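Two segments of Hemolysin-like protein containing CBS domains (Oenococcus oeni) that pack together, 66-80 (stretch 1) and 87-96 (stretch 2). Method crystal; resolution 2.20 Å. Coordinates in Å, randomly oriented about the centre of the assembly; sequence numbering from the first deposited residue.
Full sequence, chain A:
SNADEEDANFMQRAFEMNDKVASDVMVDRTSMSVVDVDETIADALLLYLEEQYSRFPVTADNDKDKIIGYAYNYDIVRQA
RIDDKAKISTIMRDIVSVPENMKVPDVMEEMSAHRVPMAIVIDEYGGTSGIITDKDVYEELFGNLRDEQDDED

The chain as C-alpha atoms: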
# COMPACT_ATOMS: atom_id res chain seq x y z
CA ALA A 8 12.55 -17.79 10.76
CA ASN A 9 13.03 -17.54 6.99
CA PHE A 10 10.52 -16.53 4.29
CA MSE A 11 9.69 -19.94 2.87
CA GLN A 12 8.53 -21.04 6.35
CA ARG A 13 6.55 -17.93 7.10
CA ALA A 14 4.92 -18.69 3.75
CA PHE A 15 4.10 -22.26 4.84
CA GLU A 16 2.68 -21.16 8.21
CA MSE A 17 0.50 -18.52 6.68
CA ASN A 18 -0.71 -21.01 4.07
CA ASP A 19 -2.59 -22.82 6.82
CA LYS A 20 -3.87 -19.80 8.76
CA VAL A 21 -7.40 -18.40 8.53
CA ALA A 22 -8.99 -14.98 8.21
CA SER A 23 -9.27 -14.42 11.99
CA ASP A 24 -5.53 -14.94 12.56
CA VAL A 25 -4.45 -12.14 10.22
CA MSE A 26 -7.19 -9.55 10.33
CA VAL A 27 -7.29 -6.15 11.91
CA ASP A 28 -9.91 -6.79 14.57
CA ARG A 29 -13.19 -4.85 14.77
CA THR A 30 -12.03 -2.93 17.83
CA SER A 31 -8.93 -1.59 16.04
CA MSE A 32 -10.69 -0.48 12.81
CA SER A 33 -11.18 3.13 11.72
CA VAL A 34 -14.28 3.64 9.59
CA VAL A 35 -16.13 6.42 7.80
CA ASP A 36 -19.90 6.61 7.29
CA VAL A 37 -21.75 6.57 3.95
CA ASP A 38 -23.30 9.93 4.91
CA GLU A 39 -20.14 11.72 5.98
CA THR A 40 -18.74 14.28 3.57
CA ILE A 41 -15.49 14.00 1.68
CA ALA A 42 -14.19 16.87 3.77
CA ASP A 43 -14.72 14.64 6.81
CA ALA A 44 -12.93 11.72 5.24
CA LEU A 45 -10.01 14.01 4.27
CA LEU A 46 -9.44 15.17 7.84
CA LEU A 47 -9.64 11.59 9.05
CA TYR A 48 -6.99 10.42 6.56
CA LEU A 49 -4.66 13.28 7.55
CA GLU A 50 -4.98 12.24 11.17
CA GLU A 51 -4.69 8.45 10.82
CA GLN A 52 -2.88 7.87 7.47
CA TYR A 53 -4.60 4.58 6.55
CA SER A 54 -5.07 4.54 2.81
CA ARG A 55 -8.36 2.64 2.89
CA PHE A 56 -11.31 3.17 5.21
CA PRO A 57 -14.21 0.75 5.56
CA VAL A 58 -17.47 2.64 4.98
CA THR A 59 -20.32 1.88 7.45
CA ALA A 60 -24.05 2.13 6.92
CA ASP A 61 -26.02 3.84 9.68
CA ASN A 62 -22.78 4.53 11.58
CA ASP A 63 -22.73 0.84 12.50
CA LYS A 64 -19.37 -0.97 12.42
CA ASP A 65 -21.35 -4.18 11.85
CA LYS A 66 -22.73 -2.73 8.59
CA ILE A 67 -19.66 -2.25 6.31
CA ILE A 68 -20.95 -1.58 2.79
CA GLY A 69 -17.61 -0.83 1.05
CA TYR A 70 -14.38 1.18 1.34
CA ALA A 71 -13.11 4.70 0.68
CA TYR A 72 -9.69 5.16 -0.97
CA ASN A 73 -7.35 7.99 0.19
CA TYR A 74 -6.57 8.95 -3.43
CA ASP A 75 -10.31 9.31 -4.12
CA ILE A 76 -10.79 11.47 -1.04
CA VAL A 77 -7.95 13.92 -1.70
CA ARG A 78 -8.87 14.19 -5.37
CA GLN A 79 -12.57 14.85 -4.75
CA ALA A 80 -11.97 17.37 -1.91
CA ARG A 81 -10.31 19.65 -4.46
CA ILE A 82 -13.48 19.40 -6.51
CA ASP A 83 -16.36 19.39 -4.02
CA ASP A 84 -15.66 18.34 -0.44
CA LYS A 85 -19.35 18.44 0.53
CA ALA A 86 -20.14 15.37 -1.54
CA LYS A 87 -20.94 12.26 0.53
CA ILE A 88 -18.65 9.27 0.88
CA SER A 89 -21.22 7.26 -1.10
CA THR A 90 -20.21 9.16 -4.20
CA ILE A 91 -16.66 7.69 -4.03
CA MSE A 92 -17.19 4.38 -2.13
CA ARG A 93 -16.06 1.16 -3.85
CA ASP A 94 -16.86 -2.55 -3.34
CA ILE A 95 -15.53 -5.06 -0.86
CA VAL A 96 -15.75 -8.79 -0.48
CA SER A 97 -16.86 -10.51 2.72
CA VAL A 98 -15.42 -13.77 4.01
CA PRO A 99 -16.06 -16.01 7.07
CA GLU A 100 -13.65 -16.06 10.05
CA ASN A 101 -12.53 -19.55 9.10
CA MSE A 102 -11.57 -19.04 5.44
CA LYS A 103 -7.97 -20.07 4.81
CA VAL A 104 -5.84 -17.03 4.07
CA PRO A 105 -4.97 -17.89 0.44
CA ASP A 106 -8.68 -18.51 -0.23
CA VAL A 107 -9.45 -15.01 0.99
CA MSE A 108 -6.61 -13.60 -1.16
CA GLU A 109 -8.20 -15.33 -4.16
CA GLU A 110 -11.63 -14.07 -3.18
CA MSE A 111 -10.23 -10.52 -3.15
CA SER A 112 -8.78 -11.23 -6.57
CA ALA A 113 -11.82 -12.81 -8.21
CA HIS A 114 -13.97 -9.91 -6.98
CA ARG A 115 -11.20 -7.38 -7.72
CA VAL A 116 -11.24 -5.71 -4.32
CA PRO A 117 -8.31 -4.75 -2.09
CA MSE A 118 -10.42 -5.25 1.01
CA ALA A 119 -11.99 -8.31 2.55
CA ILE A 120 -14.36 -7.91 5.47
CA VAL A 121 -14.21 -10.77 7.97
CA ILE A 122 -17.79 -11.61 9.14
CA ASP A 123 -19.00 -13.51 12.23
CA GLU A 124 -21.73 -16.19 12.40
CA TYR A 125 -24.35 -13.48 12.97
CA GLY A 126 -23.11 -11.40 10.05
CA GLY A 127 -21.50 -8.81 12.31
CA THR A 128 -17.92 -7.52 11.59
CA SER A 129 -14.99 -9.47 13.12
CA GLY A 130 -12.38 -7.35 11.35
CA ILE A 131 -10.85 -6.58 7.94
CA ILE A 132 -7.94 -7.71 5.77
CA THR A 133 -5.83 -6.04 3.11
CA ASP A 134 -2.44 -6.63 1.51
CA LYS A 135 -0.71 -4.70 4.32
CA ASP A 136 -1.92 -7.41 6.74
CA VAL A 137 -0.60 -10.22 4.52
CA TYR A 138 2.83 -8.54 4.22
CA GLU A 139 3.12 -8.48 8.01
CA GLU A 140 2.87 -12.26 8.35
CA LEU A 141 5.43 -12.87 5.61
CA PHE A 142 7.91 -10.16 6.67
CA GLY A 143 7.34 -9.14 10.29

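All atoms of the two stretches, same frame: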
# COMPACT_ATOMS: atom_id res chain seq x y z
N LYS A 66 -22.16 -2.93 9.93
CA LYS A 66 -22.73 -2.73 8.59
C LYS A 66 -21.73 -2.07 7.59
O LYS A 66 -21.99 -0.96 7.08
CB LYS A 66 -23.99 -1.87 8.70
CG LYS A 66 -25.17 -2.55 9.42
CD LYS A 66 -26.35 -1.59 9.54
CE LYS A 66 -27.51 -2.16 10.35
NZ LYS A 66 -28.49 -1.08 10.73
N ILE A 67 -20.61 -2.74 7.32
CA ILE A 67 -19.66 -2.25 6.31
C ILE A 67 -20.18 -2.49 4.90
O ILE A 67 -20.34 -3.63 4.48
CB ILE A 67 -18.27 -2.95 6.40
CG1 ILE A 67 -17.65 -2.79 7.79
CG2 ILE A 67 -17.34 -2.40 5.33
CD1 ILE A 67 -17.88 -1.45 8.39
N ILE A 68 -20.42 -1.43 4.14
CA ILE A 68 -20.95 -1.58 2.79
C ILE A 68 -19.89 -1.44 1.67
O ILE A 68 -20.16 -1.74 0.50
CB ILE A 68 -22.09 -0.60 2.55
CG1 ILE A 68 -21.83 0.70 3.31
CG2 ILE A 68 -23.41 -1.17 3.05
CD1 ILE A 68 -22.70 1.86 2.87
N GLY A 69 -18.68 -1.00 2.02
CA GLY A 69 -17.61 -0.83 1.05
C GLY A 69 -16.39 -0.14 1.65
O GLY A 69 -16.25 -0.10 2.88
N TYR A 70 -15.50 0.40 0.81
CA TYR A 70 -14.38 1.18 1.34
C TYR A 70 -14.19 2.48 0.61
O TYR A 70 -14.62 2.60 -0.55
CB TYR A 70 -13.07 0.39 1.34
CG TYR A 70 -12.37 0.32 -0.00
CD1 TYR A 70 -11.27 1.14 -0.28
CD2 TYR A 70 -12.79 -0.57 -0.98
CE1 TYR A 70 -10.62 1.07 -1.52
CE2 TYR A 70 -12.15 -0.65 -2.20
CZ TYR A 70 -11.07 0.17 -2.47
OH TYR A 70 -10.46 0.06 -3.71
N ALA A 71 -13.57 3.44 1.30
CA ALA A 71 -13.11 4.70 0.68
C ALA A 71 -11.57 4.79 0.57
O ALA A 71 -10.85 4.54 1.54
CB ALA A 71 -13.67 5.89 1.41
N TYR A 72 -11.11 5.16 -0.61
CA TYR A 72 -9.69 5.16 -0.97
C TYR A 72 -9.08 6.56 -0.79
O TYR A 72 -9.63 7.54 -1.30
CB TYR A 72 -9.60 4.66 -2.42
CG TYR A 72 -8.21 4.52 -3.04
CD1 TYR A 72 -7.09 4.22 -2.27
CD2 TYR A 72 -8.06 4.61 -4.41
CE1 TYR A 72 -5.82 4.08 -2.88
CE2 TYR A 72 -6.83 4.46 -5.02
CZ TYR A 72 -5.71 4.19 -4.26
OH TYR A 72 -4.50 4.05 -4.90
N ASN A 73 -7.98 6.67 -0.05
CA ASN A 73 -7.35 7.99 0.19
C ASN A 73 -7.20 8.86 -1.07
O ASN A 73 -7.60 10.03 -1.08
CB ASN A 73 -6.04 7.91 1.00
CG ASN A 73 -4.92 7.05 0.32
OD1 ASN A 73 -5.07 6.55 -0.79
ND2 ASN A 73 -3.81 6.91 1.02
N TYR A 74 -6.65 8.27 -2.13
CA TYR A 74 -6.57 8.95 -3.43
C TYR A 74 -7.88 9.60 -3.85
O TYR A 74 -7.90 10.75 -4.32
CB TYR A 74 -6.14 7.97 -4.52
CG TYR A 74 -6.09 8.56 -5.92
CD1 TYR A 74 -5.06 9.40 -6.31
CD2 TYR A 74 -7.06 8.23 -6.86
CE1 TYR A 74 -5.01 9.91 -7.59
CE2 TYR A 74 -7.01 8.74 -8.14
CZ TYR A 74 -5.99 9.58 -8.51
OH TYR A 74 -5.95 10.08 -9.80
N ASP A 75 -8.98 8.85 -3.69
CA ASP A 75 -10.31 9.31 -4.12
C ASP A 75 -10.78 10.49 -3.29
O ASP A 75 -11.35 11.44 -3.82
CB ASP A 75 -11.33 8.17 -3.99
CG ASP A 75 -11.21 7.13 -5.09
OD1 ASP A 75 -10.73 7.47 -6.19
OD2 ASP A 75 -11.62 5.97 -4.85
N ILE A 76 -10.54 10.39 -1.98
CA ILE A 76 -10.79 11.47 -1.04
C ILE A 76 -10.00 12.76 -1.37
O ILE A 76 -10.60 13.85 -1.50
CB ILE A 76 -10.46 11.02 0.42
CG1 ILE A 76 -11.31 9.79 0.78
CG2 ILE A 76 -10.73 12.12 1.43
CD1 ILE A 76 -10.80 9.00 1.98
N VAL A 77 -8.67 12.67 -1.51
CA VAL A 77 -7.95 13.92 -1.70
C VAL A 77 -8.27 14.54 -3.06
O VAL A 77 -8.35 15.76 -3.19
CB VAL A 77 -6.39 13.86 -1.43
CG1 VAL A 77 -5.99 12.57 -0.76
CG2 VAL A 77 -5.57 14.13 -2.70
N ARG A 78 -8.47 13.69 -4.06
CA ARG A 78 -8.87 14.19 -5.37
C ARG A 78 -10.22 14.89 -5.35
O ARG A 78 -10.36 15.98 -5.90
CB ARG A 78 -8.95 13.06 -6.37
CG ARG A 78 -9.56 13.54 -7.66
CD ARG A 78 -9.42 12.51 -8.73
NE ARG A 78 -9.94 11.24 -8.25
CZ ARG A 78 -10.02 10.13 -8.98
NH1 ARG A 78 -9.59 10.13 -10.24
NH2 ARG A 78 -10.51 9.03 -8.43
N GLN A 79 -11.22 14.27 -4.74
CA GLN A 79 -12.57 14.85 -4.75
C GLN A 79 -12.71 16.11 -3.89
O GLN A 79 -13.46 17.03 -4.25
CB GLN A 79 -13.62 13.81 -4.36
CG GLN A 79 -15.01 14.35 -4.32
CD GLN A 79 -15.51 14.79 -5.67
OE1 GLN A 79 -15.07 14.28 -6.72
NE2 GLN A 79 -16.45 15.74 -5.67
N ALA A 80 -11.98 16.18 -2.77
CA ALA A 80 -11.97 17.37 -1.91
C ALA A 80 -11.60 18.65 -2.67
O ALA A 80 -12.13 19.73 -2.40
CB ALA A 80 -11.02 17.18 -0.74
N LYS A 87 -20.87 13.31 -0.50
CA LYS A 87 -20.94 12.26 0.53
C LYS A 87 -20.03 11.12 0.14
O LYS A 87 -19.83 10.86 -1.04
CB LYS A 87 -22.37 11.71 0.64
CG LYS A 87 -23.45 12.70 1.06
CD LYS A 87 -23.22 13.13 2.50
CE LYS A 87 -24.42 13.86 3.02
NZ LYS A 87 -25.64 13.05 2.68
N ILE A 88 -19.55 10.39 1.14
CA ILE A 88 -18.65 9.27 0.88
C ILE A 88 -19.24 8.34 -0.18
O ILE A 88 -18.51 7.80 -1.01
CB ILE A 88 -18.34 8.49 2.16
CG1 ILE A 88 -17.77 9.42 3.22
CG2 ILE A 88 -17.31 7.41 1.88
CD1 ILE A 88 -16.39 9.91 2.89
N SER A 89 -20.55 8.15 -0.15
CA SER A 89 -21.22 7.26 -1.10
C SER A 89 -20.88 7.58 -2.55
O SER A 89 -20.94 6.71 -3.42
CB SER A 89 -22.74 7.33 -0.93
OG SER A 89 -23.20 8.67 -1.01
N THR A 90 -20.54 8.82 -2.83
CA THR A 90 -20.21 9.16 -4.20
C THR A 90 -18.85 8.60 -4.64
O THR A 90 -18.65 8.36 -5.83
CB THR A 90 -20.34 10.68 -4.47
OG1 THR A 90 -19.31 11.39 -3.77
CG2 THR A 90 -21.75 11.17 -4.01
N ILE A 91 -17.95 8.33 -3.69
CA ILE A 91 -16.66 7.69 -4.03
C ILE A 91 -16.49 6.21 -3.61
O ILE A 91 -15.65 5.50 -4.15
CB ILE A 91 -15.45 8.50 -3.47
CG1 ILE A 91 -15.46 8.55 -1.94
CG2 ILE A 91 -15.40 9.91 -4.07
CD1 ILE A 91 -14.21 9.19 -1.37
N MSE A 92 -17.29 5.75 -2.66
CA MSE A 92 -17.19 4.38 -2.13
C MSE A 92 -17.04 3.29 -3.19
O MSE A 92 -17.69 3.32 -4.23
CB MSE A 92 -18.44 4.12 -1.30
CG MSE A 92 -18.54 2.78 -0.61
SE MSE A 92 -20.30 2.71 0.28
CE MSE A 92 -21.37 2.16 -1.26
N ARG A 93 -16.19 2.30 -2.93
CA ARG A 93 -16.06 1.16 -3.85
C ARG A 93 -16.21 -0.16 -3.11
O ARG A 93 -16.12 -0.19 -1.89
CB ARG A 93 -14.74 1.21 -4.64
CG ARG A 93 -13.61 1.95 -3.96
CD ARG A 93 -13.05 3.04 -4.85
NE ARG A 93 -11.96 2.58 -5.71
CZ ARG A 93 -11.48 3.25 -6.74
NH1 ARG A 93 -10.50 2.75 -7.47
NH2 ARG A 93 -12.00 4.43 -7.06
N ASP A 94 -16.42 -1.24 -3.87
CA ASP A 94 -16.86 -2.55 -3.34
C ASP A 94 -15.87 -3.28 -2.46
O ASP A 94 -14.66 -3.10 -2.57
CB ASP A 94 -17.21 -3.50 -4.48
CG ASP A 94 -18.39 -3.03 -5.28
OD1 ASP A 94 -19.09 -2.11 -4.82
OD2 ASP A 94 -18.63 -3.60 -6.37
N ILE A 95 -16.39 -4.14 -1.59
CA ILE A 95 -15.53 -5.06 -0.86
C ILE A 95 -16.00 -6.46 -1.09
O ILE A 95 -16.98 -6.69 -1.81
CB ILE A 95 -15.50 -4.75 0.63
CG1 ILE A 95 -16.92 -4.56 1.19
CG2 ILE A 95 -14.68 -3.49 0.87
CD1 ILE A 95 -17.57 -5.82 1.77
N VAL A 96 -15.27 -7.41 -0.53
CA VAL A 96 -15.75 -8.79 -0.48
C VAL A 96 -15.79 -9.23 0.99
O VAL A 96 -14.95 -8.82 1.81
CB VAL A 96 -14.90 -9.72 -1.36
CG1 VAL A 96 -13.51 -9.90 -0.77
CG2 VAL A 96 -15.59 -11.06 -1.54
O HOH W 1 -19.54 -3.32 -1.87
O HOH W 2 -12.97 5.41 -2.72

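Stretch 1 runs as a strand up to Tyr72, which occupies the N-cap position just before a helix beginning at Asn73; stretch 2 is mostly irregular. They meet at a single antiparallel bridge, in which Tyr70 N donates to Arg93 O (2.8 Å) and Arg93 N to Tyr70 O (2.9 Å), both nearly linear. Waters extend this pairing: one donates to Ile68 O and Asp94 OD1 and accepts from Ile95 N, while another accepts from Tyr72 N and donates to Asp75 OD2 and Ile91 O.

Gly69 CA lies 3.4 Å from Arg93 O, and a CB here would clash with that oxygen and with Met92 CG, so glycine suits the close approach. Arg93 combines a long aliphatic stem with a charged end. Its CG sits over a face of the Tyr70 ring, 3.7 Å from the centroid, in a CH-pi contact, and its NH2 reaches Asp75 OD2 at 2.7 Å in a salt bridge. Asp75 OD1 also forms a salt bridge with Arg78 NH2 (2.7 Å), so one carboxylate engages two arginines, one through each oxygen.

Apolar side chains fill the remaining space. Ile91 points toward the helix, its CD1 3.7 Å from Ile76 CG1. Small Ala71 admits Ile88, with Ala71 CB 4.0 Å from Ile88 CG2. Ile68 CD1 meets selenomethionine Met92 SE at 3.6 Å.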